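Local coordinates for protein bradyzoite pseudokinase 1 (Toxoplasma gondii, PDB 6M7Z) that is a divergent, kinase-like protein that lacks the glycine-rich loop and regulates membrane ultrastructure of the parasitophorous vacuole, at residues F14-M18 against L85-K89; R73-S77 against F125-S129. All coordinates share one frame; numbering follows the deposited sequence.

Contact 1: F14-M18 against L85-K89; sequences FWSWM and LLDPK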
ATOM      1  N   PHE A  14     -23.939  -9.245   7.737  1.00 52.92           N
ATOM      2  CA  PHE A  14     -23.968  -9.876   6.420  1.00 48.10           C
ATOM      3  C   PHE A  14     -24.761  -8.995   5.439  1.00 49.15           C
ATOM      4  O   PHE A  14     -24.288  -8.691   4.338  1.00 50.61           O
ATOM      5  CB  PHE A  14     -24.543 -11.295   6.488  1.00 49.78           C
ATOM      6  CG  PHE A  14     -24.734 -11.919   5.129  1.00 56.02           C
ATOM      7  CD1 PHE A  14     -25.882 -11.670   4.390  1.00 57.50           C
ATOM      8  CD2 PHE A  14     -23.741 -12.704   4.555  1.00 59.84           C
ATOM      9  CE1 PHE A  14     -26.046 -12.203   3.123  1.00 58.49           C
ATOM     10  CE2 PHE A  14     -23.909 -13.241   3.290  1.00 61.05           C
ATOM     11  CZ  PHE A  14     -25.057 -12.981   2.576  1.00 60.10           C
ATOM     12  N   TRP A  15     -25.973  -8.600   5.848  1.00 53.94           N
ATOM     13  CA  TRP A  15     -26.905  -7.871   4.979  1.00 53.11           C
ATOM     14  C   TRP A  15     -26.342  -6.481   4.643  1.00 49.89           C
ATOM     15  O   TRP A  15     -26.539  -5.986   3.520  1.00 46.66           O
ATOM     16  CB  TRP A  15     -28.304  -7.793   5.607  1.00 65.59           C
ATOM     17  CG  TRP A  15     -29.314  -7.156   4.699  1.00 82.47           C
ATOM     18  CD1 TRP A  15     -30.015  -7.778   3.702  1.00 86.86           C
ATOM     19  CD2 TRP A  15     -29.752  -5.781   4.692  1.00 84.02           C
ATOM     20  NE1 TRP A  15     -30.865  -6.897   3.088  1.00 93.20           N
ATOM     21  CE2 TRP A  15     -30.712  -5.659   3.658  1.00 94.55           C
ATOM     22  CE3 TRP A  15     -29.432  -4.642   5.446  1.00 81.51           C
ATOM     23  CZ2 TRP A  15     -31.358  -4.452   3.375  1.00 89.92           C
ATOM     24  CZ3 TRP A  15     -30.066  -3.449   5.159  1.00 98.87           C
ATOM     25  CH2 TRP A  15     -31.016  -3.358   4.136  1.00 91.90           C
ATOM     26  N   SER A  16     -25.632  -5.865   5.597  1.00 40.01           N
ATOM     27  CA  SER A  16     -24.950  -4.578   5.353  1.00 46.02           C
ATOM     28  C   SER A  16     -23.948  -4.710   4.198  1.00 48.01           C
ATOM     29  O   SER A  16     -23.946  -3.860   3.310  1.00 44.62           O
ATOM     30  CB  SER A  16     -24.242  -4.058   6.584  1.00 49.44           C
ATOM     31  OG  SER A  16     -25.056  -4.136   7.725  1.00 61.43           O
ATOM     32  N   TRP A  17     -23.102  -5.760   4.243  1.00 39.09           N
ATOM     33  CA  TRP A  17     -22.041  -5.970   3.258  1.00 37.19           C
ATOM     34  C   TRP A  17     -22.657  -6.264   1.888  1.00 37.78           C
ATOM     35  O   TRP A  17     -22.183  -5.737   0.870  1.00 33.92           O
ATOM     36  CB  TRP A  17     -21.094  -7.106   3.678  1.00 35.63           C
ATOM     37  CG  TRP A  17     -20.201  -6.723   4.809  1.00 34.83           C
ATOM     38  CD1 TRP A  17     -20.172  -7.263   6.058  1.00 35.30           C
ATOM     39  CD2 TRP A  17     -19.229  -5.670   4.807  1.00 34.41           C
ATOM     40  NE1 TRP A  17     -19.232  -6.624   6.828  1.00 36.09           N
ATOM     41  CE2 TRP A  17     -18.643  -5.638   6.089  1.00 35.65           C
ATOM     42  CE3 TRP A  17     -18.797  -4.747   3.851  1.00 35.07           C
ATOM     43  CZ2 TRP A  17     -17.654  -4.722   6.437  1.00 37.39           C
ATOM     44  CZ3 TRP A  17     -17.822  -3.834   4.193  1.00 37.98           C
ATOM     45  CH2 TRP A  17     -17.264  -3.818   5.473  1.00 36.91           C
ATOM     46  N   MET A  18     -23.708  -7.097   1.881  1.00 36.30           N
ATOM     47  CA  MET A  18     -24.376  -7.443   0.647  1.00 38.55           C
ATOM     48  C   MET A  18     -24.989  -6.179   0.032  1.00 37.70           C
ATOM     49  O   MET A  18     -24.890  -5.944  -1.187  1.00 34.78           O
ATOM     50  CB  MET A  18     -25.474  -8.486   0.875  1.00 42.81           C
ATOM     51  CG  MET A  18     -26.080  -9.002  -0.421  1.00 47.96           C
ATOM     52  SD  MET A  18     -24.851  -9.857  -1.439  1.00 63.53           S
ATOM     53  CE  MET A  18     -25.683  -9.924  -3.028  1.00 71.13           C
ATOM     54  N   LEU A  85     -20.997 -14.876  -2.750  1.00 38.47           N
ATOM     55  CA  LEU A  85     -22.342 -14.502  -2.253  1.00 41.59           C
ATOM     56  C   LEU A  85     -22.587 -15.030  -0.818  1.00 40.82           C
ATOM     57  O   LEU A  85     -23.490 -14.560  -0.150  1.00 39.15           O
ATOM     58  CB  LEU A  85     -23.400 -15.037  -3.228  1.00 46.21           C
ATOM     59  CG  LEU A  85     -23.289 -14.560  -4.677  1.00 50.53           C
ATOM     60  CD1 LEU A  85     -24.179 -15.418  -5.579  1.00 48.26           C
ATOM     61  CD2 LEU A  85     -23.614 -13.067  -4.817  1.00 46.89           C
ATOM     62  N   LEU A  86     -21.774 -15.984  -0.340  1.00 39.94           N
ATOM     63  CA  LEU A  86     -21.830 -16.452   1.058  1.00 44.94           C
ATOM     64  C   LEU A  86     -21.021 -15.540   1.996  1.00 42.43           C
ATOM     65  O   LEU A  86     -21.233 -15.576   3.197  1.00 44.67           O
ATOM     66  CB  LEU A  86     -21.311 -17.888   1.145  1.00 45.54           C
ATOM     67  CG  LEU A  86     -22.072 -18.896   0.286  1.00 50.54           C
ATOM     68  CD1 LEU A  86     -21.475 -20.285   0.441  1.00 53.72           C
ATOM     69  CD2 LEU A  86     -23.554 -18.893   0.611  1.00 48.77           C
ATOM     70  N   ASP A  87     -20.109 -14.731   1.441  1.00 41.70           N
ATOM     71  CA  ASP A  87     -19.240 -13.848   2.207  1.00 41.46           C
ATOM     72  C   ASP A  87     -18.902 -12.598   1.387  1.00 39.84           C
ATOM     73  O   ASP A  87     -17.779 -12.417   0.902  1.00 35.05           O
ATOM     74  CB  ASP A  87     -17.978 -14.594   2.630  1.00 47.93           C
ATOM     75  CG  ASP A  87     -17.029 -13.741   3.447  1.00 56.95           C
ATOM     76  OD1 ASP A  87     -17.533 -12.822   4.131  1.00 65.06           O
ATOM     77  OD2 ASP A  87     -15.795 -13.992   3.372  1.00 56.44           O
ATOM     78  N   PRO A  88     -19.852 -11.655   1.224  1.00 35.39           N
ATOM     79  CA  PRO A  88     -19.607 -10.473   0.397  1.00 35.57           C
ATOM     80  C   PRO A  88     -18.503  -9.555   0.956  1.00 33.24           C
ATOM     81  O   PRO A  88     -17.846  -8.836   0.191  1.00 33.94           O
ATOM     82  CB  PRO A  88     -20.966  -9.760   0.391  1.00 38.56           C
ATOM     83  CG  PRO A  88     -21.652 -10.224   1.659  1.00 38.64           C
ATOM     84  CD  PRO A  88     -21.189 -11.659   1.834  1.00 37.60           C
ATOM     85  N   LYS A  89     -18.285  -9.621   2.276  1.00 32.86           N
ATOM     86  CA  LYS A  89     -17.283  -8.817   2.933  1.00 34.47           C
ATOM     87  C   LYS A  89     -15.916  -8.966   2.245  1.00 32.76           C
ATOM     88  O   LYS A  89     -15.229  -7.980   1.982  1.00 33.28           O
ATOM     89  CB  LYS A  89     -17.189  -9.175   4.411  1.00 35.33           C
ATOM     90  CG  LYS A  89     -16.236  -8.270   5.190  1.00 39.82           C
ATOM     91  CD  LYS A  89     -16.035  -8.613   6.638  1.00 42.29           C
ATOM     92  CE  LYS A  89     -15.173  -7.553   7.285  1.00 48.73           C
ATOM     93  NZ  LYS A  89     -15.208  -7.657   8.758  1.00 60.88           N
TER

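Contact 2: R73-S77 against F125-S129; sequences REGVS and FHPLS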
ATOM      1  N   ARG A  73      -0.415   8.231 -19.275  1.00 53.95           N
ATOM      2  CA  ARG A  73       0.970   7.885 -19.602  1.00 55.19           C
ATOM      3  C   ARG A  73       1.560   6.963 -18.525  1.00 52.05           C
ATOM      4  O   ARG A  73       2.368   6.115 -18.839  1.00 52.96           O
ATOM      5  CB  ARG A  73       1.828   9.152 -19.771  1.00 65.19           C
ATOM      6  CG  ARG A  73       1.673   9.855 -21.110  1.00 72.85           C
ATOM      7  CD  ARG A  73       2.643  11.007 -21.335  1.00 78.58           C
ATOM      8  NE  ARG A  73       2.004  12.318 -21.471  1.00 83.72           N
ATOM      9  CZ  ARG A  73       1.879  13.219 -20.491  1.00 81.89           C
ATOM     10  NH1 ARG A  73       2.555  13.067 -19.364  1.00 71.97           N
ATOM     11  NH2 ARG A  73       1.136  14.300 -20.671  1.00 78.02           N
ATOM     12  N   GLU A  74       1.165   7.157 -17.260  1.00 47.63           N
ATOM     13  CA  GLU A  74       1.621   6.352 -16.126  1.00 44.51           C
ATOM     14  C   GLU A  74       1.080   4.913 -16.222  1.00 43.75           C
ATOM     15  O   GLU A  74       1.751   3.984 -15.792  1.00 37.00           O
ATOM     16  CB  GLU A  74       1.138   6.932 -14.795  1.00 44.06           C
ATOM     17  CG  GLU A  74       1.812   8.200 -14.343  1.00 49.28           C
ATOM     18  CD  GLU A  74       1.272   8.796 -13.043  1.00 58.08           C
ATOM     19  OE1 GLU A  74       0.397   8.157 -12.375  1.00 46.23           O
ATOM     20  OE2 GLU A  74       1.748   9.902 -12.682  1.00 64.68           O
ATOM     21  N   GLY A  75      -0.139   4.752 -16.761  1.00 41.34           N
ATOM     22  CA  GLY A  75      -0.870   3.487 -16.766  1.00 38.77           C
ATOM     23  C   GLY A  75      -1.625   3.266 -15.463  1.00 35.84           C
ATOM     24  O   GLY A  75      -1.447   4.022 -14.518  1.00 35.10           O
ATOM     25  N   VAL A  76      -2.471   2.229 -15.421  1.00 38.96           N
ATOM     26  CA  VAL A  76      -3.205   1.873 -14.206  1.00 39.38           C
ATOM     27  C   VAL A  76      -3.069   0.372 -13.955  1.00 36.74           C
ATOM     28  O   VAL A  76      -2.738  -0.408 -14.836  1.00 38.10           O
ATOM     29  CB  VAL A  76      -4.693   2.274 -14.264  1.00 40.17           C
ATOM     30  CG1 VAL A  76      -4.870   3.766 -14.507  1.00 44.38           C
ATOM     31  CG2 VAL A  76      -5.478   1.459 -15.285  1.00 39.31           C
ATOM     32  N   SER A  77      -3.344  -0.009 -12.717  1.00 37.52           N
ATOM     33  CA  SER A  77      -3.479  -1.410 -12.346  1.00 38.75           C
ATOM     34  C   SER A  77      -4.846  -1.642 -11.700  1.00 34.93           C
ATOM     35  O   SER A  77      -5.427  -0.761 -11.090  1.00 34.74           O
ATOM     36  CB  SER A  77      -2.359  -1.844 -11.448  1.00 40.60           C
ATOM     37  OG  SER A  77      -2.339  -1.037 -10.285  1.00 46.26           O
ATOM     38  N   PHE A 125      -9.058   0.316  -8.982  1.00 28.33           N
ATOM     39  CA  PHE A 125      -8.024   0.808  -9.853  1.00 27.89           C
ATOM     40  C   PHE A 125      -7.026   1.623  -9.015  1.00 28.11           C
ATOM     41  O   PHE A 125      -7.393   2.327  -8.070  1.00 28.32           O
ATOM     42  CB  PHE A 125      -8.658   1.561 -11.021  1.00 27.61           C
ATOM     43  CG  PHE A 125      -9.385   0.664 -11.997  1.00 27.03           C
ATOM     44  CD1 PHE A 125     -10.708   0.308 -11.792  1.00 26.49           C
ATOM     45  CD2 PHE A 125      -8.729   0.135 -13.101  1.00 27.01           C
ATOM     46  CE1 PHE A 125     -11.357  -0.554 -12.666  1.00 26.46           C
ATOM     47  CE2 PHE A 125      -9.378  -0.730 -13.969  1.00 26.70           C
ATOM     48  CZ  PHE A 125     -10.699  -1.070 -13.759  1.00 26.99           C
ATOM     49  N   HIS A 126      -5.743   1.469  -9.349  1.00 28.22           N
ATOM     50  CA  HIS A 126      -4.642   2.188  -8.740  1.00 28.62           C
ATOM     51  C   HIS A 126      -3.768   2.771  -9.837  1.00 29.07           C
ATOM     52  O   HIS A 126      -3.747   2.254 -10.947  1.00 28.86           O
ATOM     53  CB  HIS A 126      -3.778   1.263  -7.870  1.00 28.65           C
ATOM     54  CG  HIS A 126      -4.483   0.699  -6.692  1.00 28.72           C
ATOM     55  ND1 HIS A 126      -4.949   1.489  -5.675  1.00 29.47           N
ATOM     56  CD2 HIS A 126      -4.779  -0.576  -6.365  1.00 28.62           C
ATOM     57  CE1 HIS A 126      -5.526   0.721  -4.764  1.00 30.00           C
ATOM     58  NE2 HIS A 126      -5.450  -0.552  -5.176  1.00 28.68           N
ATOM     59  N   PRO A 127      -2.953   3.805  -9.533  1.00 30.06           N
ATOM     60  CA  PRO A 127      -1.885   4.201 -10.437  1.00 31.07           C
ATOM     61  C   PRO A 127      -0.972   2.979 -10.604  1.00 31.60           C
ATOM     62  O   PRO A 127      -0.792   2.207  -9.651  1.00 30.24           O
ATOM     63  CB  PRO A 127      -1.159   5.343  -9.724  1.00 31.82           C
ATOM     64  CG  PRO A 127      -2.061   5.762  -8.588  1.00 31.44           C
ATOM     65  CD  PRO A 127      -2.966   4.587  -8.287  1.00 30.38           C
ATOM     66  N   LEU A 128      -0.438   2.784 -11.812  1.00 33.79           N
ATOM     67  CA  LEU A 128       0.473   1.689 -12.042  1.00 35.51           C
ATOM     68  C   LEU A 128       1.813   2.057 -11.422  1.00 39.07           C
ATOM     69  O   LEU A 128       2.442   3.024 -11.830  1.00 39.00           O
ATOM     70  CB  LEU A 128       0.610   1.443 -13.539  1.00 36.64           C
ATOM     71  CG  LEU A 128       1.599   0.357 -13.923  1.00 38.39           C
ATOM     72  CD1 LEU A 128       1.298  -0.957 -13.189  1.00 37.38           C
ATOM     73  CD2 LEU A 128       1.588   0.193 -15.445  1.00 38.90           C
ATOM     74  N   SER A 129       2.228   1.301 -10.402  1.00 44.82           N
ATOM     75  CA  SER A 129       3.428   1.623  -9.644  1.00 45.47           C
ATOM     76  C   SER A 129       4.667   1.223 -10.455  1.00 42.27           C
ATOM     77  O   SER A 129       4.600   0.340 -11.320  1.00 40.18           O
ATOM     78  CB  SER A 129       3.402   0.957  -8.293  1.00 45.55           C
ATOM     79  OG  SER A 129       4.037  -0.319  -8.328  1.00 49.93           O
TER
HETATM   80  O   HOH W   1       0.186  -0.376  -8.280  1.00 32.94           O

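Contact 1: F14-M18 against L85-K89
Trp-17 lays one face of its indole along the aliphatic chain of Lys-89. Lys-89 CG stands 3.8 Å from the centroid of the five-membered ring, 16° off the ring normal, which makes a CH-pi contact. The first lysine torsion puts CG anti to its backbone N (chi1 -175°) and so over the indole. The extended torsions beyond carry CD and CE along it, and Lys-89 CE comes within 3.9 Å of Trp-17 CZ2. Tyr-96 of helix 88-101 also meets Trp-17, edge to face.

The Pro-88 ring packs against helix 14-23. Its CG lies 3.8 Å from Trp-17 CB and 3.7 Å from Met-18 N. Pro-88 also lies over one face of the Phe-14 ring, with Pro-88 CD 3.5 Å from Phe-14 CE2. Leu-85 O and Leu-86 O lie at the edge of that ring, with Phe-14 CZ 3.5 Å from Leu-85 O. The Met-18 chain bends at chi2 (63°), and Met-18 CE comes to 4.2 Å from Leu-85 CD2. No hydrogen bond crosses, so the contact rests on apolar and CH-pi packing. An N-terminal helix here packs on the loop after strand 76-82 and on helix 88-101, which by its place between strands 76-82 and 114-117 probably corresponds to helix C of the kinase N-lobe.

Contact 2: R73-S77 against F125-S129
In the antiparallel sheet of the kinase-like N-lobe, strands 76-82 and 121-127, which probably match beta3 and beta5, pair at the start of one and the end of the other. Residues 128-129 probably begin the link toward the C-lobe. Ser-77 and His-126 form a hydrogen-bonded pair. Ser-77 N gives a nearly straight bond of 2.9 Å to His-126 O (169°). His-126 N returns one of 2.8 Å to Ser-77 O, in the carbonyl plane. Both side chains lie on one sheet face, with Ser-77 OG 3.6 Å from His-126 CB. That OG sits between its backbone N and carbonyl carbon (chi1 58°). Val-76 and Pro-127 make the next, non-hydrogen-bonded pair.

Gly-75 has positive phi (84°) where the chain leaves helix 69-74. A single bond of 3.1 Å, off the carbonyl plane, holds Leu-128 N to Gly-75 O. Val-76 CG2 meets the edge of the Phe-125 ring, 4.1 Å from Phe-125 CD2.

A water bridges Ser-77 OG and Pro-127 O, donating to the carbonyl. His-126 ND1 bonds to Pro-111 O and NE2 to Lys-79 NZ, which should fix the imidazole rotation. Two bonds join the strands and a third joins the loop residues next to them, which satisfies buried backbone groups.

From the N terminus, the modelled chain passes through helix 14-23, helix 33-39, strand 50-54 and helix 59-65. It then enters helix 69-74, whose end opens contact 2. Strand 76-82 leads to residues 85-89, where contact 1 closes a loop over 66 intervening residues. Helix 88-101 and strand 114-117 follow. Strand 121-127 then closes contact 2 over 47 residues. The segments alternate, so the two loops cross. They share residues 78-84, most of strand 76-82 and the turn after it. Contact 1 ties the N-terminal helix to the loop and helix after that strand, and contact 2 joins two sheet strands. Their nearest atoms are about 14 Å apart, so they do not touch.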